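Local structure of protein BA_2500 (Bacillus anthracis, 4GUC) at residues A[27-32]-A[100-105]; A[38-43]-A[54-59]; A[76-81]-A[86-91]. The protein is of unknown function but folds as a small, mostly beta domain of the DUF5065 family, probably related to the immunoglobulin-like E-set folds. All coordinates share one frame; numbering follows the deposited sequence. Where two conformers were deposited one is given.

Contact 1: residues A[27-32]-A[100-105]; sequences EELAVG and YVAVMK
In the buried core of this beta fold, the short 3-10 turn 27-29, part of the connection between strands 24-25 and 34-35, lowers L29 onto A102 and M104 of strand 98-106. A102 and M104 alternate with V103, so both turn their CB atoms to the face of the strand that meets the turn. L29 divides its two methyl groups between them. L29 CD2 packs on A102 CB at 4.2 Å, while L29 CD1 reaches further along the strand, 4.0 Å from A102 O and 4.1 Å from M104 CB. Its CG lies beside the backbone N and opposite the carbonyl carbon (chi1 -76°), which directs the forked end down to the strand. M104, a selenomethionine, leaves its backbone with CG anti to N and bends at the SE end (chi3 69°). Its chain crosses that of L29 at about a right angle, and the leucine touches it at the CB root. A bound glycerol, probably from the crystallisation liquor, lies about 4 Å from the M104 side chain.

The turn is held by its own backbone bond from A30 N to E27 O, at 3.0 Å. I44 of strand 39-45 also packs on L29, and F40 on A102, so the leucine sits where the turn and two strands converge. With no hydrogen bond between 27-32 and 100-105 and all three touching residues buried, cohesion here probably rests on dispersion and the exclusion of water.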
ATOM      1  N   GLU A  27      10.894  -0.487   5.515  1.00 15.79           N
ATOM      2  CA  GLU A  27      10.389  -1.311   6.628  1.00 16.64           C
ATOM      3  C   GLU A  27       9.196  -0.763   7.373  1.00 18.16           C
ATOM      4  O   GLU A  27       8.376  -1.547   7.882  1.00 17.68           O
ATOM      5  CB  GLU A  27      11.564  -1.705   7.549  1.00 19.32           C
ATOM      6  CG  GLU A  27      12.553  -2.619   6.771  1.00 22.90           C
ATOM      7  CD  GLU A  27      13.805  -3.077   7.503  1.00 27.92           C
ATOM      8  OE1 GLU A  27      13.834  -2.993   8.756  1.00 24.20           O
ATOM      9  OE2 GLU A  27      14.749  -3.553   6.782  1.00 25.45           O
ATOM     10  N   GLU A  28       9.019   0.559   7.352  1.00 20.18           N
ATOM     11  CA  GLU A  28       7.882   1.183   8.030  1.00 22.07           C
ATOM     12  C   GLU A  28       6.559   0.756   7.385  1.00 20.90           C
ATOM     13  O   GLU A  28       5.496   0.856   8.020  1.00 22.85           O
ATOM     14  CB  GLU A  28       7.986   2.719   8.068  1.00 24.16           C
ATOM     15  CG  GLU A  28       9.156   3.300   8.837  1.00 30.17           C
ATOM     16  CD  GLU A  28      10.524   3.061   8.208  1.00 38.26           C
ATOM     17  OE1 GLU A  28      10.589   2.741   6.995  1.00 39.35           O
ATOM     18  OE2 GLU A  28      11.543   3.229   8.926  1.00 45.13           O
ATOM     19  N   LEU A  29       6.599   0.334   6.112  1.00 18.11           N
ATOM     20  CA  LEU A  29       5.388  -0.134   5.445  1.00 16.90           C
ATOM     21  C   LEU A  29       5.140  -1.638   5.555  1.00 19.58           C
ATOM     22  O   LEU A  29       4.105  -2.154   5.117  1.00 20.29           O
ATOM     23  CB  LEU A  29       5.372   0.220   3.958  1.00 16.37           C
ATOM     24  CG  LEU A  29       5.078   1.649   3.570  1.00 15.79           C
ATOM     25  CD1 LEU A  29       5.357   1.896   2.076  1.00 15.34           C
ATOM     26  CD2 LEU A  29       3.596   1.939   3.900  1.00 17.09           C
ATOM     27  N   ALA A  30       6.096  -2.383   6.126  0.50 18.85           N
ATOM     28  CA  ALA A  30       6.003  -3.868   6.265  0.50 20.08           C
ATOM     29  C   ALA A  30       5.311  -4.309   7.568  0.50 20.90           C
ATOM     30  O   ALA A  30       5.947  -4.777   8.512  0.50 19.60           O
ATOM     31  CB  ALA A  30       7.388  -4.485   6.149  0.50 18.99           C
ATOM     32  N   VAL A  31       3.981  -4.318   7.506  1.00 21.90           N
ATOM     33  CA  VAL A  31       3.084  -4.596   8.612  1.00 23.04           C
ATOM     34  C   VAL A  31       2.908  -6.055   9.012  1.00 22.94           C
ATOM     35  O   VAL A  31       2.398  -6.357  10.088  1.00 22.98           O
ATOM     36  CB  VAL A  31       1.659  -3.964   8.282  1.00 21.84           C
ATOM     37  CG1 VAL A  31       1.813  -2.434   8.094  1.00 23.64           C
ATOM     38  CG2 VAL A  31       1.008  -4.558   7.016  1.00 22.90           C
ATOM     39  N   GLY A  32       3.295  -6.939   8.106  1.00 22.76           N
ATOM     40  CA  GLY A  32       3.172  -8.362   8.355  1.00 21.85           C
ATOM     41  C   GLY A  32       1.757  -8.760   8.005  1.00 19.70           C
ATOM     42  O   GLY A  32       0.970  -7.952   7.529  1.00 18.77           O
ATOM     43  N   TYR A 100      -1.946  -8.929  -0.326  1.00 12.50           N
ATOM     44  CA  TYR A 100      -2.012  -7.470  -0.512  1.00 10.49           C
ATOM     45  C   TYR A 100      -0.664  -6.812  -0.408  1.00  9.58           C
ATOM     46  O   TYR A 100       0.296  -7.471  -0.021  1.00 10.40           O
ATOM     47  CB  TYR A 100      -2.933  -6.901   0.578  1.00 10.55           C
ATOM     48  CG  TYR A 100      -4.389  -7.303   0.423  1.00 12.16           C
ATOM     49  CD1 TYR A 100      -4.850  -8.535   0.853  1.00 12.61           C
ATOM     50  CD2 TYR A 100      -5.309  -6.425  -0.139  1.00 12.79           C
ATOM     51  CE1 TYR A 100      -6.192  -8.920   0.696  1.00 13.22           C
ATOM     52  CE2 TYR A 100      -6.643  -6.789  -0.291  1.00 14.33           C
ATOM     53  CZ  TYR A 100      -7.079  -8.048   0.115  1.00 14.30           C
ATOM     54  OH  TYR A 100      -8.423  -8.393  -0.032  1.00 17.15           O
ATOM     55  N   VAL A 101      -0.607  -5.529  -0.765  1.00  9.50           N
ATOM     56  CA  VAL A 101       0.634  -4.765  -0.644  1.00  9.77           C
ATOM     57  C   VAL A 101       0.304  -3.318  -0.413  1.00  9.28           C
ATOM     58  O   VAL A 101      -0.683  -2.810  -0.953  1.00 10.14           O
ATOM     59  CB  VAL A 101       1.587  -4.905  -1.878  1.00 10.68           C
ATOM     60  CG1 VAL A 101       0.942  -4.437  -3.159  1.00 11.06           C
ATOM     61  CG2 VAL A 101       2.940  -4.191  -1.637  1.00 11.67           C
ATOM     62  N   ALA A 102       1.080  -2.652   0.452  1.00  9.90           N
ATOM     63  CA  ALA A 102       0.908  -1.235   0.732  1.00 10.90           C
ATOM     64  C   ALA A 102       1.977  -0.478  -0.052  1.00 10.39           C
ATOM     65  O   ALA A 102       3.174  -0.811   0.006  1.00 10.94           O
ATOM     66  CB  ALA A 102       1.011  -0.923   2.226  1.00 11.25           C
ATOM     67  N   VAL A 103       1.537   0.550  -0.776  1.00  9.97           N
ATOM     68  CA  VAL A 103       2.402   1.367  -1.606  1.00  9.04           C
ATOM     69  C   VAL A 103       2.220   2.833  -1.259  1.00 10.76           C
ATOM     70  O   VAL A 103       1.086   3.278  -1.072  1.00 10.73           O
ATOM     71  CB  VAL A 103       2.052   1.174  -3.123  1.00 10.09           C
ATOM     72  CG1 VAL A 103       2.896   2.041  -4.036  1.00 11.20           C
ATOM     73  CG2 VAL A 103       2.179  -0.308  -3.502  1.00 10.25           C
HETATM   74  N   MSE A 104       3.318   3.581  -1.160  1.00  9.22           N
HETATM   75  CA  MSE A 104       3.278   4.999  -0.915  1.00  9.53           C
HETATM   76  C   MSE A 104       3.819   5.772  -2.096  1.00 10.21           C
HETATM   77  O   MSE A 104       4.884   5.418  -2.644  1.00 10.87           O
HETATM   78  CB  MSE A 104       4.074   5.390   0.331  1.00 10.61           C
HETATM   79  CG  MSE A 104       3.959   6.896   0.680  1.00  9.81           C
HETATM   80 SE   MSE A 104       4.833   7.494   2.272  1.00 14.19          SE
HETATM   81  CE  MSE A 104       6.641   7.286   1.695  1.00 13.72           C
ATOM     82  N   LYS A 105       3.072   6.781  -2.536  1.00 10.18           N
ATOM     83  CA  LYS A 105       3.516   7.685  -3.588  1.00  9.88           C
ATOM     84  C   LYS A 105       3.945   8.965  -2.843  1.00 10.44           C
ATOM     85  O   LYS A 105       3.180   9.507  -2.024  1.00 12.85           O
ATOM     86  CB  LYS A 105       2.429   8.000  -4.580  1.00 10.42           C
ATOM     87  CG  LYS A 105       2.907   8.984  -5.707  1.00 13.01           C
ATOM     88  CD  LYS A 105       1.828   9.201  -6.704  1.00 12.74           C
ATOM     89  CE  LYS A 105       2.220  10.147  -7.830  1.00 19.15           C
ATOM     90  NZ  LYS A 105       2.457  11.543  -7.358  1.00 19.62           N
TER

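Contact 2: residues A[38-43]-A[54-59]; sequences DTFDVT and VKIYQL
F40 lays one face of its ring under the outer methyl of I56: CD1 stands 4.2 Å from F40 CG, above the ring plane but offset toward the rim. The opposite face is covered from within its own strand by V42, whose CG1 lies 3.9 Å above the plane and is likewise displaced toward the rim. The phenyl is thus sandwiched between two aliphatic groups. Further out on the ring, CE2 approaches V54 CG1 at 4.3 Å, an oblique meeting at the end away from the F40 backbone. With CG anti to the backbone N (chi1 174°), the ring extends from strand 39-45 into the interior. I56 answers with an extended CG1 branch (chi2 -179°) that ends in the touching methyl, and the two side chains run past each other in opposite directions.

V54 and I56, two residues apart, share the inward face of strand 53-59. A102 of the adjacent strand 98-106, I75 of strand 69-76 and V31 of the 27-32 loop also touch F40, so the ring is enclosed by apolar groups on several elements.

The nearest CA atoms, those of F40 and I56, are 9.7 Å apart, and no hydrogen bond passes between the two segments. Each strand finds its backbone partners within its own sheet instead, F40 with T89 and K55 with V103. Side chains filling the interval between two such sheets are the hallmark of a beta sandwich, consistent with the E-set clan to which this family is assigned.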
ATOM      1  N   ASP A  38      -8.113  -6.244  12.690  1.00 19.62           N
ATOM      2  CA  ASP A  38      -6.846  -5.538  12.929  1.00 19.29           C
ATOM      3  C   ASP A  38      -6.918  -4.141  12.298  1.00 18.21           C
ATOM      4  O   ASP A  38      -7.873  -3.780  11.587  1.00 18.18           O
ATOM      5  CB  ASP A  38      -5.638  -6.284  12.327  1.00 19.51           C
ATOM      6  CG  ASP A  38      -5.294  -7.573  13.048  1.00 22.75           C
ATOM      7  OD1 ASP A  38      -5.784  -7.809  14.172  1.00 26.22           O
ATOM      8  OD2 ASP A  38      -4.468  -8.347  12.494  1.00 23.46           O
ATOM      9  N   THR A  39      -5.895  -3.344  12.559  1.00 18.63           N
ATOM     10  CA  THR A  39      -5.827  -2.009  12.001  1.00 18.74           C
ATOM     11  C   THR A  39      -4.460  -1.804  11.381  1.00 17.27           C
ATOM     12  O   THR A  39      -3.459  -2.228  11.926  1.00 19.37           O
ATOM     13  CB  THR A  39      -6.044  -0.913  13.087  1.00 18.90           C
ATOM     14  OG1 THR A  39      -7.366  -1.042  13.668  1.00 22.32           O
ATOM     15  CG2 THR A  39      -5.884   0.505  12.524  1.00 18.38           C
ATOM     16  N   PHE A  40      -4.429  -1.245  10.182  1.00 16.22           N
ATOM     17  CA  PHE A  40      -3.174  -0.908   9.486  1.00 15.38           C
ATOM     18  C   PHE A  40      -2.851   0.470  10.054  1.00 15.40           C
ATOM     19  O   PHE A  40      -3.676   1.364   9.956  1.00 15.11           O
ATOM     20  CB  PHE A  40      -3.437  -0.861   7.979  1.00 14.87           C
ATOM     21  CG  PHE A  40      -2.282  -0.402   7.155  1.00 13.66           C
ATOM     22  CD1 PHE A  40      -1.382  -1.304   6.596  1.00 16.20           C
ATOM     23  CD2 PHE A  40      -2.087   0.945   6.930  1.00 14.05           C
ATOM     24  CE1 PHE A  40      -0.307  -0.867   5.820  1.00 15.92           C
ATOM     25  CE2 PHE A  40      -1.012   1.382   6.140  1.00 14.24           C
ATOM     26  CZ  PHE A  40      -0.137   0.463   5.586  1.00 16.07           C
ATOM     27  N   ASP A  41      -1.659   0.664  10.629  1.00 15.37           N
ATOM     28  CA  ASP A  41      -1.327   1.969  11.230  1.00 16.58           C
ATOM     29  C   ASP A  41       0.177   2.126  11.190  1.00 17.50           C
ATOM     30  O   ASP A  41       0.897   1.451  11.927  1.00 20.46           O
ATOM     31  CB  ASP A  41      -1.932   2.005  12.644  1.00 17.67           C
ATOM     32  CG  ASP A  41      -1.744   3.341  13.393  1.00 19.95           C
ATOM     33  OD1 ASP A  41      -1.022   4.255  12.941  1.00 19.50           O
ATOM     34  OD2 ASP A  41      -2.374   3.486  14.490  1.00 22.35           O
ATOM     35  N   VAL A  42       0.636   2.999  10.303  1.00 14.88           N
ATOM     36  CA  VAL A  42       2.057   3.263  10.106  1.00 15.23           C
ATOM     37  C   VAL A  42       2.420   4.737  10.138  1.00 12.50           C
ATOM     38  O   VAL A  42       1.630   5.582   9.732  1.00 13.02           O
ATOM     39  CB  VAL A  42       2.532   2.662   8.747  1.00 15.29           C
ATOM     40  CG1 VAL A  42       2.199   1.139   8.701  1.00 17.68           C
ATOM     41  CG2 VAL A  42       1.879   3.334   7.561  1.00 16.60           C
ATOM     42  N   THR A  43       3.637   5.044  10.587  1.00 13.65           N
ATOM     43  CA  THR A  43       4.166   6.428  10.622  1.00 13.67           C
ATOM     44  C   THR A  43       5.457   6.381   9.796  1.00 14.18           C
ATOM     45  O   THR A  43       6.343   5.565  10.087  1.00 16.04           O
ATOM     46  CB  THR A  43       4.403   6.967  12.032  1.00 15.67           C
ATOM     47  OG1 THR A  43       3.140   7.076  12.694  1.00 19.47           O
ATOM     48  CG2 THR A  43       5.053   8.370  11.979  1.00 17.81           C
ATOM     49  N   VAL A  54      -0.883   6.685   0.787  1.00 10.11           N
ATOM     50  CA  VAL A  54      -0.680   5.236   0.787  1.00 10.66           C
ATOM     51  C   VAL A  54      -1.915   4.511   0.239  1.00 10.42           C
ATOM     52  O   VAL A  54      -3.046   4.893   0.535  1.00 13.10           O
ATOM     53  CB  VAL A  54      -0.402   4.706   2.220  1.00 10.80           C
ATOM     54  CG1 VAL A  54      -0.508   3.151   2.287  1.00 13.21           C
ATOM     55  CG2 VAL A  54       0.913   5.228   2.735  1.00 12.33           C
ATOM     56  N   LYS A  55      -1.711   3.530  -0.619  1.00 10.40           N
ATOM     57  CA  LYS A  55      -2.772   2.702  -1.115  1.00 10.05           C
ATOM     58  C   LYS A  55      -2.491   1.250  -0.747  1.00 10.36           C
ATOM     59  O   LYS A  55      -1.329   0.826  -0.697  1.00 10.87           O
ATOM     60  CB  LYS A  55      -2.857   2.768  -2.648  1.00 10.72           C
ATOM     61  CG  LYS A  55      -3.457   4.025  -3.229  1.00 10.46           C
ATOM     62  CD  LYS A  55      -3.389   4.096  -4.737  1.00 10.71           C
ATOM     63  CE  LYS A  55      -4.012   5.358  -5.264  1.00 12.14           C
ATOM     64  NZ  LYS A  55      -3.818   5.351  -6.756  1.00 15.59           N
ATOM     65  N   ILE A  56      -3.553   0.511  -0.449  1.00  9.85           N
ATOM     66  CA  ILE A  56      -3.527  -0.910  -0.210  1.00 10.97           C
ATOM     67  C   ILE A  56      -4.117  -1.557  -1.484  1.00 10.47           C
ATOM     68  O   ILE A  56      -5.252  -1.250  -1.858  1.00 11.37           O
ATOM     69  CB  ILE A  56      -4.311  -1.360   1.035  1.00 12.74           C
ATOM     70  CG1 ILE A  56      -3.711  -0.725   2.308  1.00 14.67           C
ATOM     71  CG2 ILE A  56      -4.310  -2.883   1.120  1.00 14.44           C
ATOM     72  CD1 ILE A  56      -4.393  -1.118   3.615  1.00 20.36           C
ATOM     73  N   TYR A  57      -3.321  -2.379  -2.157  1.00 10.65           N
ATOM     74  CA  TYR A  57      -3.748  -3.106  -3.332  1.00  9.85           C
ATOM     75  C   TYR A  57      -3.786  -4.604  -3.057  1.00 11.42           C
ATOM     76  O   TYR A  57      -2.974  -5.137  -2.298  1.00 11.54           O
ATOM     77  CB  TYR A  57      -2.737  -2.961  -4.472  1.00  9.99           C
ATOM     78  CG  TYR A  57      -2.502  -1.587  -5.091  1.00 10.15           C
ATOM     79  CD1 TYR A  57      -3.179  -1.203  -6.243  1.00 10.60           C
ATOM     80  CD2 TYR A  57      -1.549  -0.709  -4.596  1.00 10.56           C
ATOM     81  CE1 TYR A  57      -2.936   0.023  -6.864  1.00 12.21           C
ATOM     82  CE2 TYR A  57      -1.306   0.510  -5.198  1.00 10.46           C
ATOM     83  CZ  TYR A  57      -1.979   0.870  -6.342  1.00 10.61           C
ATOM     84  OH  TYR A  57      -1.649   2.075  -6.902  1.00 11.51           O
ATOM     85  N   GLN A  58      -4.721  -5.302  -3.698  1.00 10.63           N
ATOM     86  CA  GLN A  58      -4.789  -6.738  -3.630  1.00 11.40           C
ATOM     87  C   GLN A  58      -4.007  -7.271  -4.849  1.00 11.64           C
ATOM     88  O   GLN A  58      -4.067  -6.719  -5.949  1.00 12.85           O
ATOM     89  CB  GLN A  58      -6.236  -7.234  -3.729  1.00 11.86           C
ATOM     90  CG  GLN A  58      -6.359  -8.725  -3.607  1.00 14.76           C
ATOM     91  CD  GLN A  58      -7.756  -9.228  -3.919  1.00 20.45           C
ATOM     92  OE1 GLN A  58      -8.011  -9.600  -5.065  1.00 26.06           O
ATOM     93  NE2 GLN A  58      -8.666  -9.109  -2.986  1.00 19.49           N
ATOM     94  N   LEU A  59      -3.248  -8.345  -4.648  0.50 12.02           N
ATOM     95  CA  LEU A  59      -2.480  -8.980  -5.719  0.50 13.78           C
ATOM     96  C   LEU A  59      -3.313 -10.188  -6.193  0.50 15.89           C
ATOM     97  O   LEU A  59      -3.470 -11.171  -5.440  0.50 17.89           O
ATOM     98  CB  LEU A  59      -1.085  -9.401  -5.207  0.50 14.45           C
ATOM     99  CG  LEU A  59      -0.169 -10.159  -6.186  0.50 15.97           C
ATOM    100  CD1 LEU A  59       0.005  -9.460  -7.488  0.50 18.94           C
ATOM    101  CD2 LEU A  59       1.191 -10.420  -5.567  0.50 15.50           C
TER

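Contact 3: residues A[76-81]-A[86-91]; sequences YDSGLK and RFVTPI
The side chain of D77 bridges the loop after strand 69-76 and the strand that follows it, touching F87 at its root and R86 at its tip. CB rests near the outer end of the F87 ring, 4.0 Å from CE1, and the backbone N of D77 comes closer still to that carbon, at 3.5 Å, in an oblique approach. CG is anti to the backbone N (chi1 165°), a turn that presents OD1 to two amides. From one face of the carboxylate plane R86 N donates to D77 OD1 over 3.0 Å in a nearly straight bond (166° at the hydrogen). G79 N donates to D77 OD1 from the opposite face, also over 3.0 Å, closing an Asx turn. Both donors stand well out of the plane, about 45°. Held between them, OD1 ties the bend of the loop to the edge of the strand, and the two N-H dipoles probably help to stabilise its negative charge.

The backbone returns the grip: S78 N donates to R86 O over 2.9 Å, in the carbonyl plane, and D77 CA makes a CH...O contact with the same oxygen. G79, without a side chain, passes 3.8 Å from R86 CB at its N. A water completes the junction, donating to Y76 O, accepting from V88 N (2.9 Å) and hydrogen-bonded to S78 OG.

This surface junction lies at the margin of the two-stranded sheet formed by 84-90 and 39-45. R86 carries its guanidinium across to a salt bridge with D41 on strand 39-45, whereas F87 turns inward, against V42 of that strand, V54 of strand 53-59 and I75 of strand 69-76.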
ATOM      1  N   TYR A  76      -5.027   8.769   3.370  1.00 14.52           N
ATOM      2  CA  TYR A  76      -4.339  10.058   3.507  1.00 15.10           C
ATOM      3  C   TYR A  76      -3.675  10.185   4.855  1.00 13.35           C
ATOM      4  O   TYR A  76      -3.999   9.465   5.782  1.00 15.22           O
ATOM      5  CB  TYR A  76      -5.287  11.225   3.229  1.00 17.28           C
ATOM      6  CG  TYR A  76      -5.579  11.357   1.750  1.00 21.73           C
ATOM      7  CD1 TYR A  76      -4.852  12.260   0.981  1.00 28.79           C
ATOM      8  CD2 TYR A  76      -6.514  10.568   1.127  1.00 26.28           C
ATOM      9  CE1 TYR A  76      -5.077  12.395  -0.366  1.00 33.05           C
ATOM     10  CE2 TYR A  76      -6.752  10.690  -0.251  1.00 30.09           C
ATOM     11  CZ  TYR A  76      -6.016  11.605  -0.977  1.00 32.47           C
ATOM     12  OH  TYR A  76      -6.220  11.763  -2.334  1.00 40.32           O
ATOM     13  N   ASP A  77      -2.687  11.065   4.936  1.00 14.64           N
ATOM     14  CA  ASP A  77      -1.956  11.331   6.164  1.00 15.64           C
ATOM     15  C   ASP A  77      -2.913  11.981   7.168  1.00 15.91           C
ATOM     16  O   ASP A  77      -3.429  13.064   6.894  1.00 17.82           O
ATOM     17  CB  ASP A  77      -0.783  12.271   5.842  1.00 15.88           C
ATOM     18  CG  ASP A  77      -0.154  12.912   7.065  1.00 20.22           C
ATOM     19  OD1 ASP A  77      -0.139  12.381   8.179  1.00 14.81           O
ATOM     20  OD2 ASP A  77       0.390  14.027   6.876  1.00 25.49           O
ATOM     21  N   SER A  78      -3.108  11.349   8.318  1.00 14.49           N
ATOM     22  CA  SER A  78      -3.994  11.841   9.379  1.00 17.25           C
ATOM     23  C   SER A  78      -3.240  12.244  10.648  1.00 18.25           C
ATOM     24  O   SER A  78      -3.860  12.401  11.698  1.00 21.19           O
ATOM     25  CB  SER A  78      -5.049  10.761   9.733  1.00 17.21           C
ATOM     26  OG  SER A  78      -4.473   9.568  10.268  1.00 17.25           O
ATOM     27  N   GLY A  79      -1.926  12.383  10.552  1.00 16.74           N
ATOM     28  CA  GLY A  79      -1.113  12.767  11.697  1.00 17.06           C
ATOM     29  C   GLY A  79      -0.874  14.266  11.726  1.00 15.59           C
ATOM     30  O   GLY A  79      -1.276  14.987  10.823  1.00 16.55           O
ATOM     31  N   LEU A  80      -0.233  14.749  12.785  1.00 14.26           N
ATOM     32  CA  LEU A  80       0.106  16.164  12.914  1.00 15.03           C
ATOM     33  C   LEU A  80       1.608  16.377  13.011  1.00 14.81           C
ATOM     34  O   LEU A  80       2.063  17.515  13.176  1.00 21.40           O
ATOM     35  CB  LEU A  80      -0.571  16.747  14.157  1.00 15.08           C
ATOM     36  CG  LEU A  80      -2.100  16.765  14.134  1.00 14.17           C
ATOM     37  CD1 LEU A  80      -2.649  17.329  15.429  1.00 17.22           C
ATOM     38  CD2 LEU A  80      -2.595  17.584  12.923  1.00 16.84           C
ATOM     39  N   LYS A  81       2.378  15.327  12.762  1.00 12.15           N
ATOM     40  CA  LYS A  81       3.838  15.360  12.905  1.00 11.92           C
ATOM     41  C   LYS A  81       4.546  15.945  11.701  1.00 11.17           C
ATOM     42  O   LYS A  81       4.450  15.457  10.581  1.00 11.08           O
ATOM     43  CB  LYS A  81       4.331  13.941  13.185  1.00 10.86           C
ATOM     44  CG  LYS A  81       5.836  13.816  13.405  1.00 11.12           C
ATOM     45  CD  LYS A  81       6.191  12.399  13.924  1.00 12.80           C
ATOM     46  CE  LYS A  81       7.704  12.241  14.028  1.00 13.18           C
ATOM     47  NZ  LYS A  81       8.364  13.340  14.747  1.00 12.86           N
ATOM     48  N   ARG A  86       1.123   9.807   8.883  1.00 11.69           N
ATOM     49  CA  ARG A  86       0.540   8.696   9.651  1.00 13.15           C
ATOM     50  C   ARG A  86      -0.615   8.193   8.775  1.00 12.28           C
ATOM     51  O   ARG A  86      -1.477   8.966   8.399  1.00 13.56           O
ATOM     52  CB  ARG A  86       0.022   9.116  11.020  1.00 14.14           C
ATOM     53  CG  ARG A  86      -0.532   7.948  11.782  1.00 16.77           C
ATOM     54  CD  ARG A  86      -1.210   8.388  13.034  1.00 23.59           C
ATOM     55  NE  ARG A  86      -1.776   7.237  13.728  1.00 24.17           N
ATOM     56  CZ  ARG A  86      -2.623   7.342  14.749  1.00 24.59           C
ATOM     57  NH1 ARG A  86      -3.013   8.537  15.150  1.00 26.96           N
ATOM     58  NH2 ARG A  86      -3.110   6.244  15.321  1.00 24.49           N
ATOM     59  N   PHE A  87      -0.617   6.891   8.480  1.00 11.81           N
ATOM     60  CA  PHE A  87      -1.621   6.254   7.597  1.00 11.64           C
ATOM     61  C   PHE A  87      -2.313   5.142   8.371  1.00 12.41           C
ATOM     62  O   PHE A  87      -1.674   4.151   8.733  1.00 11.87           O
ATOM     63  CB  PHE A  87      -0.928   5.759   6.314  1.00 10.74           C
ATOM     64  CG  PHE A  87      -0.151   6.864   5.596  1.00 10.42           C
ATOM     65  CD1 PHE A  87      -0.792   7.746   4.722  1.00 10.04           C
ATOM     66  CD2 PHE A  87       1.183   7.078   5.851  1.00 11.96           C
ATOM     67  CE1 PHE A  87      -0.114   8.764   4.129  1.00 10.98           C
ATOM     68  CE2 PHE A  87       1.868   8.128   5.236  1.00 11.31           C
ATOM     69  CZ  PHE A  87       1.233   8.970   4.382  1.00 12.58           C
ATOM     70  N   VAL A  88      -3.607   5.337   8.615  1.00 12.76           N
ATOM     71  CA  VAL A  88      -4.390   4.426   9.438  1.00 15.55           C
ATOM     72  C   VAL A  88      -5.688   3.987   8.782  1.00 14.97           C
ATOM     73  O   VAL A  88      -6.441   4.827   8.271  1.00 16.77           O
ATOM     74  CB  VAL A  88      -4.799   5.175  10.770  1.00 17.46           C
ATOM     75  CG1 VAL A  88      -5.554   4.234  11.711  1.00 19.19           C
ATOM     76  CG2 VAL A  88      -3.580   5.730  11.490  1.00 21.09           C
ATOM     77  N   THR A  89      -5.954   2.685   8.741  1.00 14.67           N
ATOM     78  CA  THR A  89      -7.228   2.249   8.184  1.00 15.91           C
ATOM     79  C   THR A  89      -7.589   0.880   8.793  1.00 15.78           C
ATOM     80  O   THR A  89      -6.705   0.051   8.989  1.00 16.07           O
ATOM     81  CB  THR A  89      -7.199   2.220   6.626  1.00 15.56           C
ATOM     82  OG1 THR A  89      -8.518   2.328   6.104  1.00 18.09           O
ATOM     83  CG2 THR A  89      -6.539   0.965   6.082  1.00 16.72           C
ATOM     84  N   PRO A  90      -8.892   0.633   9.099  1.00 15.95           N
ATOM     85  CA  PRO A  90      -9.271  -0.655   9.660  1.00 16.94           C
ATOM     86  C   PRO A  90      -9.309  -1.783   8.639  1.00 17.15           C
ATOM     87  O   PRO A  90      -9.709  -1.562   7.480  1.00 17.65           O
ATOM     88  CB  PRO A  90     -10.700  -0.410  10.179  1.00 17.91           C
ATOM     89  CG  PRO A  90     -11.211   0.687   9.347  1.00 19.15           C
ATOM     90  CD  PRO A  90     -10.027   1.557   8.993  1.00 18.15           C
ATOM     91  N   ILE A  91      -8.889  -2.979   9.053  1.00 16.75           N
ATOM     92  CA  ILE A  91      -8.964  -4.143   8.171  1.00 17.30           C
ATOM     93  C   ILE A  91     -10.348  -4.785   8.421  1.00 18.18           C
ATOM     94  O   ILE A  91     -10.560  -5.545   9.387  1.00 19.91           O
ATOM     95  CB  ILE A  91      -7.818  -5.134   8.388  1.00 17.41           C
ATOM     96  CG1 ILE A  91      -6.472  -4.430   8.217  1.00 17.26           C
ATOM     97  CG2 ILE A  91      -7.931  -6.312   7.414  1.00 19.07           C
ATOM     98  CD1 ILE A  91      -6.258  -3.773   6.886  1.00 17.68           C
TER
HETATM   99  O   HOH W   1      -4.685   7.996   7.969  1.00 15.26           O

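How the contacts relate
Contact 1 spans most of the chain, from the 27-32 loop to strand 98-106, and both other contacts fall in the sequence between its segments, contact 2 closing before contact 3 opens. Centres of contacts 1 and 2 are about 6 Å apart, those of 2 and 3 about 10 Å, and those of 1 and 3 about 13 Å. Strands 53-59 and 98-106 pair in the larger sheet, linking contacts 1 and 2; strands 39-45 and 84-90 form the smaller sheet, linking contacts 2 and 3. Contact 2 therefore joins the sheets across the core, while contact 3 fixes a surface loop to the small sheet's edge.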